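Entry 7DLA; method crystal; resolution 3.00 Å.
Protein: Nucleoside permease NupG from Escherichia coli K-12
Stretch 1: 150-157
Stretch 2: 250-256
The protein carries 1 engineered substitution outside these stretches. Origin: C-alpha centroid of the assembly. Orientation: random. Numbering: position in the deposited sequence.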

# COMPACT_ATOMS: atom_id res chain seq x y z
N VAL A 150 7.94 5.06 15.82
CA VAL A 150 6.89 4.43 16.62
C VAL A 150 7.38 3.10 17.18
O VAL A 150 7.08 2.76 18.32
CB VAL A 150 5.59 4.27 15.80
CG1 VAL A 150 4.67 3.17 16.38
CG2 VAL A 150 4.86 5.60 15.76
N SER A 151 8.18 2.36 16.41
CA SER A 151 8.76 1.15 16.98
C SER A 151 9.64 1.47 18.18
O SER A 151 9.46 0.90 19.26
CB SER A 151 9.54 0.37 15.92
OG SER A 151 9.77 -0.96 16.36
N LEU A 152 10.58 2.41 18.02
CA LEU A 152 11.60 2.66 19.05
C LEU A 152 11.04 3.41 20.24
O LEU A 152 11.59 3.31 21.35
CB LEU A 152 12.76 3.44 18.46
CG LEU A 152 13.59 2.72 17.42
CD1 LEU A 152 14.34 3.75 16.62
CD2 LEU A 152 14.55 1.77 18.12
N SER A 153 9.97 4.16 20.06
CA SER A 153 9.37 4.86 21.19
C SER A 153 8.48 3.98 22.06
O SER A 153 7.90 4.48 23.02
CB SER A 153 8.54 6.03 20.66
OG SER A 153 9.26 6.63 19.60
N GLY A 154 8.33 2.70 21.73
CA GLY A 154 7.40 1.85 22.43
C GLY A 154 5.92 2.09 22.18
O GLY A 154 5.11 1.86 23.07
N PHE A 155 5.54 2.52 20.97
CA PHE A 155 4.14 2.78 20.63
C PHE A 155 3.60 1.88 19.52
O PHE A 155 2.59 2.22 18.90
CB PHE A 155 3.94 4.24 20.22
CG PHE A 155 4.32 5.22 21.27
CD1 PHE A 155 4.04 4.97 22.60
CD2 PHE A 155 4.92 6.42 20.94
CE1 PHE A 155 4.36 5.88 23.57
CE2 PHE A 155 5.25 7.34 21.92
CZ PHE A 155 4.96 7.07 23.23
N GLU A 156 4.31 0.78 19.24
CA GLU A 156 3.88 -0.17 18.19
C GLU A 156 2.49 -0.70 18.58
O GLU A 156 1.52 -0.39 17.87
CB GLU A 156 4.89 -1.31 18.05
CG GLU A 156 5.78 -1.18 16.83
CD GLU A 156 6.72 -2.35 16.60
OE1 GLU A 156 7.90 -2.24 16.97
OE2 GLU A 156 6.26 -3.37 16.05
N LEU A 157 2.44 -1.47 19.67
CA LEU A 157 1.18 -2.01 20.20
C LEU A 157 0.27 -0.94 20.80
O LEU A 157 -0.79 -1.29 21.34
CB LEU A 157 1.49 -3.05 21.29
CG LEU A 157 2.49 -4.14 20.89
CD1 LEU A 157 2.86 -5.00 22.08
CD2 LEU A 157 1.98 -5.00 19.73
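Stretch 2, residues 250-256: VQHASII

Stretch 2 lies against stretch 1 through a helical break. Val250 and Gln251 end one helix, His252 is the first residue to leave helical geometry (phi/psi -128/75), and the chain is helical again by Ser254, continuing beyond Ile256. Stretch 1 approaches this break with a helix end of its own. The helix holding Val150 to Leu152 gives way to a turn in which Gly154 adopts positive phi (72/32), a conformation that favours glycine. Two backbone bonds, Phe155 N to Val150 O at 3.1 Å and Gly154 N to Ser151 O at 3.3 Å, with the position of Ser151 O less certain, complete a Schellman motif and bring the chain round so that Glu156 faces the same side as Ser151. The backbones come closest where Ser151 CA and His252 CA stand 5.4 Å apart, and 324 Å² of surface is buried, both sides summed. From first to last CA, the two stretches run in roughly opposed directions.

The polar part of the contact centres on Glu156, whose carboxylate reaches the start of the second helix in stretch 2. Ser254 N donates a weak hydrogen bond to Glu156 OE2 (3.3 Å, N-H...O angle 152°), and Ala253 N lies 3.3 Å from Glu156 OE1. The acidic group thus sits beside backbone amides at a helix start, where no preceding helical turn supplies carbonyls for the first N-H groups. Ser254 OG is also near, 3.3 Å from Glu156 OE2. Within stretch 1, the carboxylate is tied to the serine by a very short hydrogen bond from Ser151 OG to Glu156 OE1, modelled at 2.3 Å. OE2 has a further hydrogen bond elsewhere in the structure.

The side chains of Ser151 and Glu156 also make close van der Waals contacts. The CA-to-CB bond of Ser151 points toward stretch 2, and its side chain lies in close contact: Ser151 CB is 3.6 Å from Ser254 CB, while Ser151 OG lies 3.2 Å from His252 CB and 3.4 Å from Ile255 CG1. Glu156 OE1 comes within 3.3 Å of His252 CA, and Glu156 OE2 is 3.7 Å from Ala253 CB.

Apolar contact is looser. Leu152 leaves its backbone sideways to stretch 2, but the end of its side chain comes nearer, placing CD2 over one face of the His252 ring. Leu152 CG also meets Ile255 CD1 at 4.4 Å. Val250 and Ile256 make no contact with stretch 1, so the interface is concentrated around the break and the first turn of the following helix.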

# COMPACT_ATOMS: atom_id res chain seq x y z
N VAL A 250 11.47 -9.29 18.01
CA VAL A 250 10.21 -9.41 18.73
C VAL A 250 9.79 -8.06 19.28
O VAL A 250 8.64 -7.63 19.13
CB VAL A 250 10.32 -10.44 19.86
CG1 VAL A 250 9.37 -10.09 20.96
CG2 VAL A 250 9.96 -11.79 19.35
N GLN A 251 10.73 -7.37 19.94
CA GLN A 251 10.40 -6.10 20.58
C GLN A 251 10.03 -5.06 19.53
O GLN A 251 9.03 -4.35 19.69
CB GLN A 251 11.59 -5.63 21.44
CG GLN A 251 11.76 -6.30 22.85
CD GLN A 251 10.64 -5.94 23.83
OE1 GLN A 251 9.47 -5.85 23.44
NE2 GLN A 251 11.01 -5.69 25.10
N HIS A 252 10.77 -5.00 18.42
CA HIS A 252 10.66 -3.92 17.44
C HIS A 252 10.47 -4.52 16.07
O HIS A 252 11.40 -4.56 15.26
CB HIS A 252 11.88 -3.05 17.49
CG HIS A 252 12.00 -2.29 18.76
ND1 HIS A 252 12.78 -2.72 19.81
CD2 HIS A 252 11.37 -1.17 19.18
CE1 HIS A 252 12.66 -1.87 20.81
NE2 HIS A 252 11.81 -0.92 20.46
N ALA A 253 9.26 -5.01 15.81
CA ALA A 253 9.01 -5.67 14.54
C ALA A 253 9.04 -4.66 13.40
O ALA A 253 9.57 -4.97 12.32
CB ALA A 253 7.67 -6.39 14.56
N SER A 254 8.50 -3.46 13.62
CA SER A 254 8.53 -2.44 12.58
C SER A 254 9.95 -2.18 12.08
O SER A 254 10.15 -1.91 10.89
CB SER A 254 7.86 -1.16 13.08
OG SER A 254 6.51 -1.41 13.44
N ILE A 255 10.95 -2.37 12.93
CA ILE A 255 12.33 -2.18 12.50
C ILE A 255 12.76 -3.28 11.53
O ILE A 255 13.51 -3.03 10.59
CB ILE A 255 13.25 -2.10 13.73
CG1 ILE A 255 12.72 -1.04 14.67
CG2 ILE A 255 14.66 -1.71 13.32
CD1 ILE A 255 12.50 0.26 13.99
N ILE A 256 12.29 -4.51 11.74
CA ILE A 256 12.67 -5.59 10.82
C ILE A 256 11.83 -5.53 9.53
O ILE A 256 12.37 -5.66 8.42
CB ILE A 256 12.55 -6.95 11.52
CG1 ILE A 256 13.35 -6.89 12.83
CG2 ILE A 256 12.99 -8.09 10.58
CD1 ILE A 256 14.80 -6.45 12.65